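Local coordinates for hypothetical membrane protein (Corynebacterium glutamicum, PDB 6JSB), which binds heme and probably passes it on within the heme uptake machinery of corynebacteria, at residues V46-P60 and A68-H80. Residues are numbered along the deposited sequence; the frame is centred on the assembly and turned at random. Where two conformers were deposited one is given.
With HEM (protoporphyrin IX containing Fe), chain C.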
loop_
_atom_site.group_PDB
_atom_site.type_symbol
_atom_site.label_atom_id
_atom_site.label_comp_id
_atom_site.label_asym_id
_atom_site.label_seq_id
_atom_site.Cartn_x
_atom_site.Cartn_y
_atom_site.Cartn_z
ATOM N N VAL A 46 -0.125 -6.315 9.101
ATOM C CA VAL A 46 -0.653 -6.771 7.813
ATOM C C VAL A 46 -0.778 -8.287 7.860
ATOM O O VAL A 46 0.107 -8.985 8.365
ATOM C CB VAL A 46 0.261 -6.324 6.658
ATOM C CG1 VAL A 46 -0.082 -7.070 5.379
ATOM C CG2 VAL A 46 0.091 -4.825 6.416
ATOM N N GLU A 47 -1.882 -8.798 7.335
ATOM C CA GLU A 47 -2.036 -10.216 7.063
ATOM C C GLU A 47 -2.057 -10.440 5.559
ATOM O O GLU A 47 -2.546 -9.602 4.786
ATOM C CB GLU A 47 -3.344 -10.738 7.665
ATOM C CG GLU A 47 -3.487 -10.493 9.157
ATOM C CD GLU A 47 -2.865 -11.585 9.999
ATOM O OE1 GLU A 47 -2.216 -12.495 9.419
ATOM O OE2 GLU A 47 -3.029 -11.533 11.246
ATOM N N THR A 48 -1.523 -11.580 5.124
ATOM C CA THR A 48 -1.483 -11.801 3.676
ATOM C C THR A 48 -1.781 -13.264 3.430
ATOM O O THR A 48 -1.483 -14.118 4.286
ATOM C CB THR A 48 -0.132 -11.394 3.057
ATOM O OG1 THR A 48 -0.142 -11.520 1.626
ATOM C CG2 THR A 48 1.007 -12.212 3.627
ATOM N N THR A 49 -2.419 -13.531 2.304
ATOM C CA THR A 49 -2.656 -14.910 1.857
ATOM C C THR A 49 -2.443 -14.957 0.367
ATOM O O THR A 49 -2.594 -13.958 -0.329
ATOM C CB THR A 49 -4.090 -15.409 2.142
ATOM O OG1 THR A 49 -5.063 -14.551 1.507
ATOM C CG2 THR A 49 -4.428 -15.394 3.666
ATOM N N GLY A 50 -2.122 -16.139 -0.147
ATOM C CA GLY A 50 -1.916 -16.306 -1.566
ATOM C C GLY A 50 -0.572 -15.760 -2.029
ATOM O O GLY A 50 0.131 -15.088 -1.292
ATOM N N THR A 51 -0.266 -16.019 -3.307
ATOM C CA THR A 51 0.931 -15.459 -3.959
ATOM C C THR A 51 0.561 -14.985 -5.362
ATOM O O THR A 51 -0.470 -15.373 -5.939
ATOM C CB THR A 51 2.125 -16.465 -4.048
ATOM O OG1 THR A 51 1.718 -17.560 -4.883
ATOM C CG2 THR A 51 2.535 -17.010 -2.657
ATOM N N LYS A 52 1.399 -14.097 -5.900
ATOM C CA LYS A 52 1.269 -13.663 -7.314
ATOM C C LYS A 52 -0.095 -13.007 -7.496
ATOM O O LYS A 52 -0.482 -12.203 -6.623
ATOM C CB LYS A 52 1.549 -14.849 -8.268
ATOM C CG LYS A 52 2.994 -15.207 -8.255
ATOM C CD LYS A 52 3.372 -16.136 -9.470
ATOM C CE LYS A 52 2.574 -17.426 -9.380
ATOM N NZ LYS A 52 2.988 -18.404 -10.457
ATOM N N SER A 53 -0.831 -13.321 -8.579
ATOM C CA SER A 53 -2.100 -12.603 -8.810
ATOM C C SER A 53 -3.129 -12.932 -7.755
ATOM O O SER A 53 -4.080 -12.162 -7.601
ATOM C CB SER A 53 -2.710 -12.951 -10.175
ATOM O OG SER A 53 -1.802 -12.646 -11.243
ATOM N N ALA A 54 -2.922 -14.005 -6.991
ATOM C CA ALA A 54 -3.895 -14.363 -5.960
ATOM C C ALA A 54 -3.598 -13.739 -4.620
ATOM O O ALA A 54 -4.371 -13.914 -3.674
ATOM C CB ALA A 54 -3.928 -15.890 -5.807
ATOM N N ARG A 55 -2.485 -13.028 -4.493
ATOM C CA ARG A 55 -2.110 -12.539 -3.180
ATOM C C ARG A 55 -3.065 -11.431 -2.753
ATOM O O ARG A 55 -3.450 -10.541 -3.557
ATOM C CB ARG A 55 -0.676 -11.987 -3.195
ATOM C CG ARG A 55 -0.229 -11.488 -1.790
ATOM C CD ARG A 55 1.260 -11.142 -1.864
ATOM N NE ARG A 55 2.179 -12.317 -1.965
ATOM C CZ ARG A 55 2.625 -12.979 -0.908
ATOM N NH1 ARG A 55 2.160 -12.730 0.329
ATOM N NH2 ARG A 55 3.561 -13.928 -1.087
ATOM N N GLU A 56 -3.392 -11.464 -1.474
ATOM C CA GLU A 56 -4.234 -10.405 -0.856
ATOM C C GLU A 56 -3.522 -9.855 0.363
ATOM O O GLU A 56 -2.718 -10.560 1.015
ATOM C CB GLU A 56 -5.589 -11.026 -0.415
ATOM C CG GLU A 56 -6.425 -11.454 -1.633
ATOM C CD GLU A 56 -7.767 -12.029 -1.231
ATOM O OE1 GLU A 56 -7.811 -13.234 -1.022
ATOM O OE2 GLU A 56 -8.767 -11.267 -1.090
ATOM N N PHE A 57 -3.792 -8.578 0.688
ATOM C CA PHE A 57 -3.293 -8.011 1.934
ATOM C C PHE A 57 -4.441 -7.412 2.716
ATOM O O PHE A 57 -5.271 -6.696 2.123
ATOM C CB PHE A 57 -2.283 -6.825 1.682
ATOM C CG PHE A 57 -1.069 -7.170 0.882
ATOM C CD1 PHE A 57 -0.901 -6.606 -0.387
ATOM C CD2 PHE A 57 -0.084 -8.006 1.410
ATOM C CE1 PHE A 57 0.253 -6.886 -1.162
ATOM C CE2 PHE A 57 1.041 -8.258 0.674
ATOM C CZ PHE A 57 1.214 -7.735 -0.616
ATOM N N THR A 58 -4.473 -7.637 4.033
ATOM C CA THR A 58 -5.385 -6.843 4.864
ATOM C C THR A 58 -4.526 -5.949 5.747
ATOM O O THR A 58 -3.470 -6.378 6.226
ATOM C CB THR A 58 -6.321 -7.677 5.761
ATOM O OG1 THR A 58 -5.545 -8.275 6.805
ATOM C CG2 THR A 58 -7.041 -8.728 4.943
ATOM N N TRP A 59 -4.931 -4.703 5.903
ATOM C CA TRP A 59 -4.199 -3.712 6.649
ATOM C C TRP A 59 -5.015 -3.341 7.879
ATOM O O TRP A 59 -6.229 -3.090 7.741
ATOM C CB TRP A 59 -3.968 -2.433 5.774
ATOM C CG TRP A 59 -3.258 -2.695 4.441
ATOM C CD1 TRP A 59 -3.805 -3.254 3.308
ATOM C CD2 TRP A 59 -1.894 -2.350 4.099
ATOM N NE1 TRP A 59 -2.871 -3.293 2.284
ATOM C CE2 TRP A 59 -1.688 -2.756 2.747
ATOM C CE3 TRP A 59 -0.844 -1.754 4.814
ATOM C CZ2 TRP A 59 -0.508 -2.542 2.077
ATOM C CZ3 TRP A 59 0.392 -1.552 4.138
ATOM C CH2 TRP A 59 0.544 -1.951 2.792
ATOM N N PRO A 60 -4.413 -3.270 9.071
ATOM C CA PRO A 60 -5.209 -3.043 10.278
ATOM C C PRO A 60 -5.585 -1.579 10.412
ATOM O O PRO A 60 -4.763 -0.699 10.203
ATOM C CB PRO A 60 -4.258 -3.480 11.412
ATOM C CG PRO A 60 -2.830 -3.174 10.832
ATOM C CD PRO A 60 -2.983 -3.556 9.369
ATOM N N ALA A 68 -10.658 10.999 7.745
ATOM C CA ALA A 68 -9.578 10.053 7.432
ATOM C C ALA A 68 -9.701 8.771 8.229
ATOM O O ALA A 68 -10.066 8.806 9.408
ATOM C CB ALA A 68 -8.190 10.668 7.733
ATOM N N VAL A 69 -9.335 7.637 7.602
ATOM C CA VAL A 69 -9.169 6.367 8.314
ATOM C C VAL A 69 -7.679 6.078 8.265
ATOM O O VAL A 69 -7.104 6.012 7.173
ATOM C CB VAL A 69 -9.959 5.231 7.640
ATOM C CG1 VAL A 69 -9.769 3.860 8.383
ATOM C CG2 VAL A 69 -11.475 5.637 7.572
ATOM N N LYS A 70 -7.058 5.901 9.434
ATOM C CA LYS A 70 -5.609 5.693 9.556
ATOM C C LYS A 70 -5.381 4.192 9.639
ATOM O O LYS A 70 -5.995 3.524 10.473
ATOM C CB LYS A 70 -5.065 6.376 10.825
ATOM C CG LYS A 70 -5.522 7.831 10.992
ATOM C CD LYS A 70 -4.820 8.733 10.042
ATOM C CE LYS A 70 -3.382 8.982 10.439
ATOM N NZ LYS A 70 -2.825 9.809 9.341
ATOM N N LEU A 71 -4.552 3.660 8.750
ATOM C CA LEU A 71 -4.155 2.251 8.774
ATOM C C LEU A 71 -2.715 2.114 9.279
ATOM O O LEU A 71 -1.914 3.051 9.234
ATOM C CB LEU A 71 -4.261 1.625 7.368
ATOM C CG LEU A 71 -5.599 1.811 6.614
ATOM C CD1 LEU A 71 -5.559 1.340 5.181
ATOM C CD2 LEU A 71 -6.773 1.177 7.374
ATOM N N GLY A 72 -2.387 0.920 9.776
ATOM C CA GLY A 72 -1.025 0.574 10.126
ATOM C C GLY A 72 -0.545 -0.517 9.184
ATOM O O GLY A 72 -1.263 -0.917 8.271
ATOM N N GLY A 73 0.691 -0.968 9.409
ATOM C CA GLY A 73 1.191 -2.105 8.653
ATOM C C GLY A 73 2.205 -1.690 7.587
ATOM O O GLY A 73 2.285 -0.532 7.179
ATOM N N GLY A 74 3.001 -2.664 7.152
ATOM C CA GLY A 74 4.007 -2.419 6.126
ATOM C C GLY A 74 4.113 -3.618 5.211
ATOM O O GLY A 74 3.904 -4.760 5.631
ATOM N N VAL A 75 4.444 -3.343 3.944
ATOM C CA VAL A 75 4.741 -4.402 2.970
ATOM C C VAL A 75 6.019 -4.026 2.226
ATOM O O VAL A 75 6.185 -2.872 1.836
ATOM C CB VAL A 75 3.590 -4.599 1.966
ATOM C CG1 VAL A 75 3.989 -5.649 0.949
ATOM C CG2 VAL A 75 2.294 -5.009 2.705
ATOM N N HIS A 76 6.910 -5.004 2.017
ATOM C CA HIS A 76 8.218 -4.745 1.393
ATOM C C HIS A 76 8.348 -5.697 0.214
ATOM O O HIS A 76 8.268 -6.925 0.411
ATOM C CB HIS A 76 9.329 -5.037 2.419
ATOM C CG HIS A 76 10.709 -4.687 1.966
ATOM N ND1 HIS A 76 11.821 -5.320 2.486
ATOM C CD2 HIS A 76 11.165 -3.779 1.071
ATOM C CE1 HIS A 76 12.912 -4.811 1.925
ATOM N NE2 HIS A 76 12.549 -3.865 1.072
ATOM N N TRP A 77 8.590 -5.166 -0.990
ATOM C CA TRP A 77 8.830 -5.996 -2.175
ATOM C C TRP A 77 10.290 -5.853 -2.614
ATOM O O TRP A 77 10.821 -4.728 -2.658
ATOM C CB TRP A 77 7.997 -5.527 -3.359
ATOM C CG TRP A 77 6.492 -5.598 -3.242
ATOM C CD1 TRP A 77 5.680 -6.518 -3.878
ATOM C CD2 TRP A 77 5.614 -4.654 -2.601
ATOM N NE1 TRP A 77 4.356 -6.228 -3.623
ATOM C CE2 TRP A 77 4.294 -5.099 -2.816
ATOM C CE3 TRP A 77 5.831 -3.490 -1.813
ATOM C CZ2 TRP A 77 3.171 -4.391 -2.330
ATOM C CZ3 TRP A 77 4.744 -2.798 -1.328
ATOM C CH2 TRP A 77 3.412 -3.258 -1.570
ATOM N N THR A 78 10.918 -6.965 -3.006
ATOM C CA THR A 78 12.308 -6.896 -3.462
ATOM C C THR A 78 12.474 -7.806 -4.675
ATOM O O THR A 78 12.032 -8.958 -4.666
ATOM C CB THR A 78 13.299 -7.355 -2.362
ATOM O OG1 THR A 78 12.797 -8.487 -1.660
ATOM C CG2 THR A 78 13.489 -6.222 -1.307
ATOM N N GLY A 79 13.141 -7.293 -5.703
ATOM C CA GLY A 79 13.484 -8.104 -6.867
ATOM C C GLY A 79 14.643 -7.518 -7.670
ATOM O O GLY A 79 15.237 -6.494 -7.315
ATOM N N HIS A 80 15.024 -8.225 -8.739
ATOM C CA HIS A 80 16.108 -7.780 -9.617
ATOM C C HIS A 80 17.404 -7.543 -8.833
ATOM O O HIS A 80 18.040 -6.510 -8.952
ATOM C CB HIS A 80 15.723 -6.501 -10.422
ATOM C CG HIS A 80 14.532 -6.705 -11.315
ATOM N ND1 HIS A 80 14.619 -7.341 -12.541
ATOM C CD2 HIS A 80 13.232 -6.319 -11.167
ATOM C CE1 HIS A 80 13.399 -7.378 -13.082
ATOM N NE2 HIS A 80 12.551 -6.761 -12.270
HETATM C CHA HEM C . 7.266 -4.563 -15.236
HETATM C CHB HEM C . 11.928 -5.690 -15.943
HETATM C CHC HEM C . 13.126 -2.550 -12.393
HETATM C CHD HEM C . 8.393 -1.686 -11.474
HETATM C C1A HEM C . 8.439 -5.063 -15.769
HETATM C C2A HEM C . 8.487 -5.864 -16.978
HETATM C C3A HEM C . 9.778 -6.208 -17.200
HETATM C C4A HEM C . 10.560 -5.606 -16.120
HETATM C CMA HEM C . 10.351 -7.069 -18.367
HETATM C CAA HEM C . 7.247 -6.217 -17.825
HETATM C CBA HEM C . 6.709 -7.578 -17.408
HETATM C CGA HEM C . 5.322 -7.763 -17.980
HETATM O O1A HEM C . 4.770 -8.889 -17.834
HETATM O O2A HEM C . 4.777 -6.771 -18.562
HETATM C C1B HEM C . 12.643 -4.949 -15.045
HETATM C C2B HEM C . 14.100 -4.970 -14.909
HETATM C C3B HEM C . 14.439 -4.103 -13.939
HETATM C C4B HEM C . 13.212 -3.512 -13.390
HETATM C CMB HEM C . 15.004 -5.845 -15.824
HETATM C CAB HEM C . 15.847 -3.732 -13.385
HETATM C CBB HEM C . 16.899 -4.542 -13.543
HETATM C C1C HEM C . 11.956 -2.043 -11.817
HETATM C C2C HEM C . 11.895 -1.116 -10.713
HETATM C C3C HEM C . 10.592 -0.901 -10.412
HETATM C C4C HEM C . 9.786 -1.644 -11.378
HETATM C CMC HEM C . 13.116 -0.579 -9.921
HETATM C CAC HEM C . 10.153 -0.019 -9.257
HETATM C CBC HEM C . 9.026 -0.319 -8.626
HETATM C C1D HEM C . 7.697 -2.390 -12.434
HETATM C C2D HEM C . 6.258 -2.378 -12.571
HETATM C C3D HEM C . 5.915 -3.170 -13.609
HETATM C C4D HEM C . 7.139 -3.734 -14.155
HETATM C CMD HEM C . 5.336 -1.515 -11.683
HETATM C CAD HEM C . 4.463 -3.444 -14.111
HETATM C CBD HEM C . 4.018 -4.777 -13.454
HETATM C CGD HEM C . 2.581 -5.040 -13.899
HETATM O O1D HEM C . 2.414 -5.419 -15.109
HETATM O O2D HEM C . 1.658 -4.839 -13.034
HETATM N NA HEM C . 9.740 -4.889 -15.252
HETATM N NB HEM C . 12.153 -4.090 -14.083
HETATM N NC HEM C . 10.644 -2.323 -12.212
HETATM N ND HEM C . 8.176 -3.238 -13.394
HETATM FE FE HEM C . 10.191 -3.763 -13.501
#
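Val75 CG2 sits over one face of the Phe57 ring, 4.2 Å from the ring centroid, in a CH-pi contact. Arg55 CG covers the opposite face of that ring, off toward its rim. The same Val75 CG2 also meets the Trp59 indole, 3.5 Å from Trp59 CH2, so one methyl serves both aromatics. Trp59 has Val46 CG2 over one face, while the carbonyl oxygens of Gly72 and Gly73 lie at its edge, near the ring plane. Its NE1 is hydrogen-bonded to Trp14 O on the neighbouring strand 2-14. Val75 CG1, anti to the backbone N (chi1 177°), turns to Phe57 CZ at 3.8 Å and also lies over a face of Trp77. Strands 56-65 and 68-81 form an antiparallel hairpin of the HtaA-family domain; strand 47-49, which follows Val46, pairs with 56-65. At Pro60 the pairing is direct: Gly72 N donates to Pro60 O at 2.9 Å, with an N-H...O angle of 166°. Gly72 O is buried without a hydrogen-bond partner, 3.3 Å from Pro60 CD. Beyond Gly72 the chain passes close to Val46, whose CG2 is 3.7 Å from Gly73 CA. At the far end of strand 74-80, the His80 ring lies with one face over the heme, and its NE2 is hydrogen-bonded to Tyr23 OH, the axial iron ligand.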